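Local coordinates for aminoglycoside phosphotransferase (PDB 6EF6), which phosphorylates (S)-1-amino-2-propanol as the kinase of the aminoacetone utilization microcompartment of Mycobacterium smegmatis, at residues L85-L88 / A89-T93; H158-S161 / Q162-T165. One frame throughout, in Å; residues are numbered along the deposited sequence.

Interaction 1 of 2, residues L85-L88 / A89-T93; sequences LDWL and AALRT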
ATOM      1  N   LEU A  85       4.400   8.292 -10.961  1.00 19.28           N
ATOM      2  CA  LEU A  85       3.745   9.532 -11.377  1.00 20.40           C
ATOM      3  C   LEU A  85       3.129   9.405 -12.771  1.00 22.56           C
ATOM      4  O   LEU A  85       2.084   9.994 -13.027  1.00 23.45           O
ATOM      5  CB  LEU A  85       4.709  10.732 -11.272  1.00 21.91           C
ATOM      6  CG  LEU A  85       5.341  10.944  -9.866  1.00 20.99           C
ATOM      7  CD1 LEU A  85       6.159  12.214  -9.862  1.00 23.27           C
ATOM      8  CD2 LEU A  85       4.336  10.933  -8.727  1.00 22.68           C
ATOM      9  N   ASP A  86       3.733   8.620 -13.661  1.00 21.32           N
ATOM     10  CA  ASP A  86       3.112   8.368 -14.968  1.00 21.02           C
ATOM     11  C   ASP A  86       1.800   7.601 -14.824  1.00 22.76           C
ATOM     12  O   ASP A  86       0.828   7.877 -15.539  1.00 24.11           O
ATOM     13  CB  ASP A  86       4.070   7.569 -15.843  1.00 23.86           C
ATOM     14  CG  ASP A  86       5.243   8.413 -16.387  1.00 26.52           C
ATOM     15  OD1 ASP A  86       5.128   9.666 -16.388  1.00 27.03           O
ATOM     16  OD2 ASP A  86       6.252   7.796 -16.775  1.00 28.77           O
ATOM     17  N   TRP A  87       1.717   6.638 -13.880  1.00 19.78           N
ATOM     18  CA  TRP A  87       0.433   5.991 -13.668  1.00 19.34           C
ATOM     19  C   TRP A  87      -0.583   6.979 -13.109  1.00 21.29           C
ATOM     20  O   TRP A  87      -1.755   6.983 -13.533  1.00 20.80           O
ATOM     21  CB  TRP A  87       0.569   4.774 -12.760  1.00 18.59           C
ATOM     22  CG  TRP A  87      -0.631   3.873 -12.754  1.00 18.09           C
ATOM     23  CD1 TRP A  87      -1.606   3.804 -13.693  1.00 18.56           C
ATOM     24  CD2 TRP A  87      -1.003   2.899 -11.753  1.00 16.21           C
ATOM     25  NE1 TRP A  87      -2.552   2.878 -13.353  1.00 18.02           N
ATOM     26  CE2 TRP A  87      -2.225   2.308 -12.149  1.00 16.68           C
ATOM     27  CE3 TRP A  87      -0.439   2.505 -10.554  1.00 17.05           C
ATOM     28  CZ2 TRP A  87      -2.844   1.306 -11.442  1.00 16.82           C
ATOM     29  CZ3 TRP A  87      -1.073   1.529  -9.819  1.00 17.36           C
ATOM     30  CH2 TRP A  87      -2.282   0.941 -10.246  1.00 15.84           C
ATOM     31  N   LEU A  88      -0.171   7.816 -12.145  1.00 20.55           N
ATOM     32  CA  LEU A  88      -1.114   8.796 -11.618  1.00 22.72           C
ATOM     33  C   LEU A  88      -1.646   9.684 -12.722  1.00 22.11           C
ATOM     34  O   LEU A  88      -2.847   9.980 -12.759  1.00 23.35           O
ATOM     35  CB  LEU A  88      -0.479   9.675 -10.524  1.00 21.67           C
ATOM     36  CG  LEU A  88       0.056   9.010  -9.285  1.00 21.35           C
ATOM     37  CD1 LEU A  88       0.597  10.059  -8.300  1.00 23.53           C
ATOM     38  CD2 LEU A  88      -0.996   8.139  -8.626  1.00 22.76           C
ATOM     39  N   ALA A  89      -0.780  10.104 -13.635  1.00 22.15           N
ATOM     40  CA  ALA A  89      -1.222  10.987 -14.709  1.00 24.07           C
ATOM     41  C   ALA A  89      -2.248  10.303 -15.605  1.00 23.95           C
ATOM     42  O   ALA A  89      -3.212  10.939 -16.057  1.00 26.57           O
ATOM     43  CB  ALA A  89      -0.011  11.452 -15.518  1.00 26.00           C
ATOM     44  N   ALA A  90      -2.055   9.014 -15.879  1.00 22.87           N
ATOM     45  CA  ALA A  90      -3.011   8.260 -16.693  1.00 23.70           C
ATOM     46  C   ALA A  90      -4.315   8.039 -15.943  1.00 24.34           C
ATOM     47  O   ALA A  90      -5.396   8.163 -16.522  1.00 24.53           O
ATOM     48  CB  ALA A  90      -2.390   6.934 -17.101  1.00 26.59           C
ATOM     49  N   LEU A  91      -4.238   7.745 -14.645  1.00 23.05           N
ATOM     50  CA  LEU A  91      -5.458   7.578 -13.851  1.00 23.56           C
ATOM     51  C   LEU A  91      -6.248   8.882 -13.800  1.00 23.99           C
ATOM     52  O   LEU A  91      -7.480   8.870 -13.873  1.00 27.57           O
ATOM     53  CB  LEU A  91      -5.119   7.085 -12.433  1.00 19.44           C
ATOM     54  CG  LEU A  91      -4.633   5.643 -12.391  1.00 19.35           C
ATOM     55  CD1 LEU A  91      -3.955   5.412 -11.036  1.00 20.20           C
ATOM     56  CD2 LEU A  91      -5.740   4.634 -12.622  1.00 22.59           C
ATOM     57  N   ARG A  92      -5.561  10.023 -13.713  1.00 24.65           N
ATOM     58  CA  ARG A  92      -6.269  11.301 -13.641  1.00 30.71           C
ATOM     59  C   ARG A  92      -7.129  11.534 -14.873  1.00 33.04           C
ATOM     60  O   ARG A  92      -8.285  11.957 -14.769  1.00 39.84           O
ATOM     61  CB  ARG A  92      -5.281  12.467 -13.483  1.00 34.40           C
ATOM     62  CG  ARG A  92      -4.973  12.798 -12.047  1.00 44.16           C
ATOM     63  CD  ARG A  92      -4.469  14.238 -11.882  1.00 53.38           C
ATOM     64  NE  ARG A  92      -3.323  14.513 -12.740  1.00 65.70           N
ATOM     65  CZ  ARG A  92      -2.102  14.033 -12.527  1.00 73.92           C
ATOM     66  NH1 ARG A  92      -1.858  13.240 -11.481  1.00 64.43           N
ATOM     67  NH2 ARG A  92      -1.121  14.337 -13.368  1.00 76.47           N
ATOM     68  N   THR A  93      -6.584  11.266 -16.049  1.00 33.39           N
ATOM     69  CA  THR A  93      -7.282  11.606 -17.275  1.00 42.40           C
ATOM     70  C   THR A  93      -8.169  10.488 -17.807  1.00 37.64           C
ATOM     71  O   THR A  93      -9.109  10.782 -18.567  1.00 38.49           O
ATOM     72  CB  THR A  93      -6.259  11.982 -18.342  1.00 42.16           C
ATOM     73  OG1 THR A  93      -5.425  10.860 -18.614  1.00 41.46           O
ATOM     74  CG2 THR A  93      -5.413  13.144 -17.888  1.00 48.92           C
TER
HETATM   75  O   HOH W   1       1.525  12.628 -12.118  1.00 30.29           O

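Interaction 2 of 2, residues H158-S161 / Q162-T165; sequences HEHS and QRWT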
ATOM      1  N   HIS A 158      -7.772  -1.831 -11.080  1.00 15.09           N
ATOM      2  CA  HIS A 158      -7.425  -2.998 -11.848  1.00 15.99           C
ATOM      3  C   HIS A 158      -7.845  -2.842 -13.302  1.00 16.69           C
ATOM      4  O   HIS A 158      -7.108  -3.230 -14.229  1.00 17.44           O
ATOM      5  CB  HIS A 158      -8.069  -4.227 -11.249  1.00 15.67           C
ATOM      6  CG  HIS A 158      -7.517  -4.588  -9.923  1.00 14.65           C
ATOM      7  ND1 HIS A 158      -8.022  -5.637  -9.193  1.00 15.29           N
ATOM      8  CD2 HIS A 158      -6.465  -4.107  -9.229  1.00 14.41           C
ATOM      9  CE1 HIS A 158      -7.341  -5.760  -8.075  1.00 14.67           C
ATOM     10  NE2 HIS A 158      -6.388  -4.844  -8.055  1.00 15.21           N
ATOM     11  N   GLU A 159      -9.044  -2.326 -13.546  1.00 16.66           N
ATOM     12  CA  GLU A 159      -9.504  -2.145 -14.914  1.00 17.53           C
ATOM     13  C   GLU A 159      -8.572  -1.210 -15.664  1.00 17.59           C
ATOM     14  O   GLU A 159      -8.235  -1.464 -16.835  1.00 18.78           O
ATOM     15  CB  GLU A 159     -10.915  -1.578 -14.865  1.00 20.62           C
ATOM     16  CG  GLU A 159     -11.564  -1.353 -16.250  1.00 45.55           C
ATOM     17  CD  GLU A 159     -12.784  -0.455 -16.181  1.00 64.31           C
ATOM     18  OE1 GLU A 159     -13.918  -0.979 -16.119  1.00 69.82           O
ATOM     19  OE2 GLU A 159     -12.607   0.782 -16.171  1.00 68.34           O
ATOM     20  N   HIS A 160      -8.179  -0.085 -15.053  1.00 18.79           N
ATOM     21  CA  HIS A 160      -7.240   0.815 -15.714  1.00 19.96           C
ATOM     22  C   HIS A 160      -5.918   0.123 -16.000  1.00 19.49           C
ATOM     23  O   HIS A 160      -5.379   0.190 -17.116  1.00 19.49           O
ATOM     24  CB  HIS A 160      -6.999   2.088 -14.922  1.00 19.56           C
ATOM     25  CG  HIS A 160      -6.088   3.009 -15.643  1.00 20.02           C
ATOM     26  ND1 HIS A 160      -4.721   3.011 -15.472  1.00 20.57           N
ATOM     27  CD2 HIS A 160      -6.335   3.844 -16.682  1.00 21.01           C
ATOM     28  CE1 HIS A 160      -4.174   3.868 -16.313  1.00 19.05           C
ATOM     29  NE2 HIS A 160      -5.131   4.370 -17.086  1.00 22.80           N
ATOM     30  N   SER A 161      -5.366  -0.551 -15.002  1.00 19.35           N
ATOM     31  CA  SER A 161      -4.081  -1.222 -15.169  1.00 18.73           C
ATOM     32  C   SER A 161      -4.121  -2.236 -16.317  1.00 21.32           C
ATOM     33  O   SER A 161      -3.150  -2.363 -17.081  1.00 21.52           O
ATOM     34  CB  SER A 161      -3.701  -1.897 -13.832  1.00 19.89           C
ATOM     35  OG  SER A 161      -2.653  -2.859 -13.999  1.00 25.41           O
ATOM     36  N   GLN A 162      -5.214  -2.985 -16.426  1.00 19.11           N
ATOM     37  CA  GLN A 162      -5.342  -3.995 -17.474  1.00 22.02           C
ATOM     38  C   GLN A 162      -5.398  -3.407 -18.866  1.00 25.24           C
ATOM     39  O   GLN A 162      -5.036  -4.095 -19.833  1.00 30.09           O
ATOM     40  CB  GLN A 162      -6.610  -4.797 -17.257  1.00 24.48           C
ATOM     41  CG  GLN A 162      -6.476  -5.727 -16.070  1.00 37.84           C
ATOM     42  CD  GLN A 162      -7.192  -7.030 -16.256  1.00 53.79           C
ATOM     43  OE1 GLN A 162      -8.398  -7.131 -16.024  1.00 58.43           O
ATOM     44  NE2 GLN A 162      -6.453  -8.043 -16.683  1.00 53.67           N
ATOM     45  N   ARG A 163      -5.871  -2.177 -19.027  1.00 18.66           N
ATOM     46  CA  ARG A 163      -5.974  -1.641 -20.377  1.00 22.02           C
ATOM     47  C   ARG A 163      -4.894  -0.624 -20.710  1.00 22.25           C
ATOM     48  O   ARG A 163      -4.711  -0.300 -21.885  1.00 25.60           O
ATOM     49  CB  ARG A 163      -7.362  -1.050 -20.567  1.00 31.11           C
ATOM     50  CG  ARG A 163      -7.637   0.221 -19.842  1.00 39.05           C
ATOM     51  CD  ARG A 163      -9.076   0.709 -20.101  1.00 51.29           C
ATOM     52  NE  ARG A 163      -9.633   1.395 -18.932  1.00 69.16           N
ATOM     53  CZ  ARG A 163      -9.553   2.705 -18.694  1.00 66.80           C
ATOM     54  NH1 ARG A 163     -10.091   3.193 -17.579  1.00 66.46           N
ATOM     55  NH2 ARG A 163      -8.945   3.524 -19.552  1.00 52.60           N
ATOM     56  N   TRP A 164      -4.121  -0.190 -19.727  1.00 24.18           N
ATOM     57  CA  TRP A 164      -3.188   0.914 -19.926  1.00 20.21           C
ATOM     58  C   TRP A 164      -1.954   0.399 -20.626  1.00 24.06           C
ATOM     59  O   TRP A 164      -1.267  -0.494 -20.121  1.00 25.92           O
ATOM     60  CB  TRP A 164      -2.797   1.520 -18.574  1.00 22.53           C
ATOM     61  CG  TRP A 164      -1.868   2.726 -18.652  1.00 24.14           C
ATOM     62  CD1 TRP A 164      -1.931   3.767 -19.563  1.00 26.86           C
ATOM     63  CD2 TRP A 164      -0.765   3.010 -17.798  1.00 21.29           C
ATOM     64  NE1 TRP A 164      -0.929   4.672 -19.318  1.00 26.41           N
ATOM     65  CE2 TRP A 164      -0.211   4.238 -18.232  1.00 21.59           C
ATOM     66  CE3 TRP A 164      -0.188   2.349 -16.698  1.00 21.78           C
ATOM     67  CZ2 TRP A 164       0.891   4.799 -17.612  1.00 23.53           C
ATOM     68  CZ3 TRP A 164       0.898   2.914 -16.087  1.00 21.48           C
ATOM     69  CH2 TRP A 164       1.414   4.132 -16.536  1.00 23.05           C
ATOM     70  N   THR A 165      -1.632   1.018 -21.752  1.00 24.40           N
ATOM     71  CA  THR A 165      -0.366   0.757 -22.399  1.00 25.60           C
ATOM     72  C   THR A 165       0.697   1.623 -21.730  1.00 27.73           C
ATOM     73  O   THR A 165       0.633   2.855 -21.789  1.00 28.17           O
ATOM     74  CB  THR A 165      -0.489   1.042 -23.893  1.00 28.62           C
ATOM     75  OG1 THR A 165      -1.457   0.130 -24.434  1.00 31.56           O
ATOM     76  CG2 THR A 165       0.854   0.873 -24.601  1.00 33.19           C
TER
HETATM   77  O   HOH W   2      -0.596  -1.242 -17.412  1.00 23.18           O

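Interaction 1 of 2, residues L85-L88 / A89-T93
Leu85, Asp86, Trp87 and Leu88 each offer a backbone carbonyl to the amide four residues on, the ordinary alpha-helical pattern, and the pair Leu91 N to Trp87 O is the straightest, 2.8 Å long with an angle of 165° at the hydrogen. On one flank of the helix, Leu91 lies over the indole of Trp87. Its CD1 stands 3.7 Å from the centroid of the five-membered ring of Trp87, a CH-pi contact almost on the ring normal, while Leu91 CG approaches Trp87 NE1 at 3.6 Å. The indole is available to this methyl because CG of Trp87 swings away from the backbone N (chi1 -166°) and lies beside the carbonyl carbon. Trp87 NE1 probably donates to His160 ND1, which should fix the rotation of the ring.

On another flank, Arg92 doubles back along its own helix. A bend at chi3 (-55°) lays a face of its guanidinium over Ala89 CA. Leu88 O also approaches a face of this group, 3.6 Å from Arg92 NH1, whose weak hydrogen bond goes to Pro100 O. A water at the guanidinium edge, in its plane, donates to Leu85 O at 2.8 Å and accepts a weak bond from Arg92 NH2 at 3.4 Å, so that Leu85 O serves both the helix and the solvent. Leu88 turns inward to Phe129 and Phe253, its side chain about 7 Å from the bound benzoic acid. Such an amphipathic helix, packed against an antiparallel five-stranded sheet, is characteristic of the N-terminal lobe of the protein-kinase-like phosphotransferase fold.

Interaction 2 of 2, residues H158-S161 / Q162-T165
The last turn of helix 147-163 loosens where Trp164 leaves helical geometry, and there His160, Arg163 and Trp164 meet. The backbone bonds record the exit. Gln162 N still makes a regular bond to His158 O, but Arg163 N reaches Glu159 O only weakly at 3.3 Å and also donates to His160 O at 3.1 Å, from above the carbonyl plane. His160 O thus takes two donors, the second being Trp164 N, whose bond is bent to 123° and weak. Just beyond, a water donates to Ser161 O and to Trp164 O, tying the final turn to the departing chain.

Among the side chains, the imidazole of His160 reaches over one face of the Trp164 indole. CE1 of His160 lies 3.5 Å from Trp164 CG, and the two rings are inclined at 33°, an oblique pairing. Both residues, four apart along the chain, turn CG away from their backbone N (chi1 -178° in each). The CD2 side of the imidazole meets a face of the Arg163 guanidinium, with Arg163 NH1 in the plane of the imidazole at its edge, 3.9 Å from His160 CD2; the two planes are nearly perpendicular. At the guanidinium's own edge, Glu159 OE2 forms a long salt bridge of 3.8 Å to Arg163 NH1, which is hydrogen-bonded to Asp94 O as well.

Since the indole N-H of Trp87 can only donate, His160 ND1 is probably the acceptor, which points to a neutral imidazole with its proton on NE2. The positive charge of Arg163, its NH2 4.6 Å from His160 NE2, would disfavour a second proton further, while Glu159 would partly offset that charge.

Interactions 1 and 2 follow one another along the chain, the first on helix 78-94 and the second at the end of helix 147-163, with strands 112-114 and 124-130 of the five-stranded sheet between them. Their centres lie 11 Å apart, yet they touch directly. A probable indole-to-imidazole hydrogen bond of 3.0 Å, Trp87 NE1 to His160 ND1, joins them, the Trp87 and Trp164 rings stack, and Ala90 CB sits 3.5 Å from Trp164 NE1. Trp87 thus meets both His160 on helix 147-163 and Trp164 just beyond its end. Together they join the helix of the sheet-bearing lobe to the mainly helical remainder of the kinase-like fold.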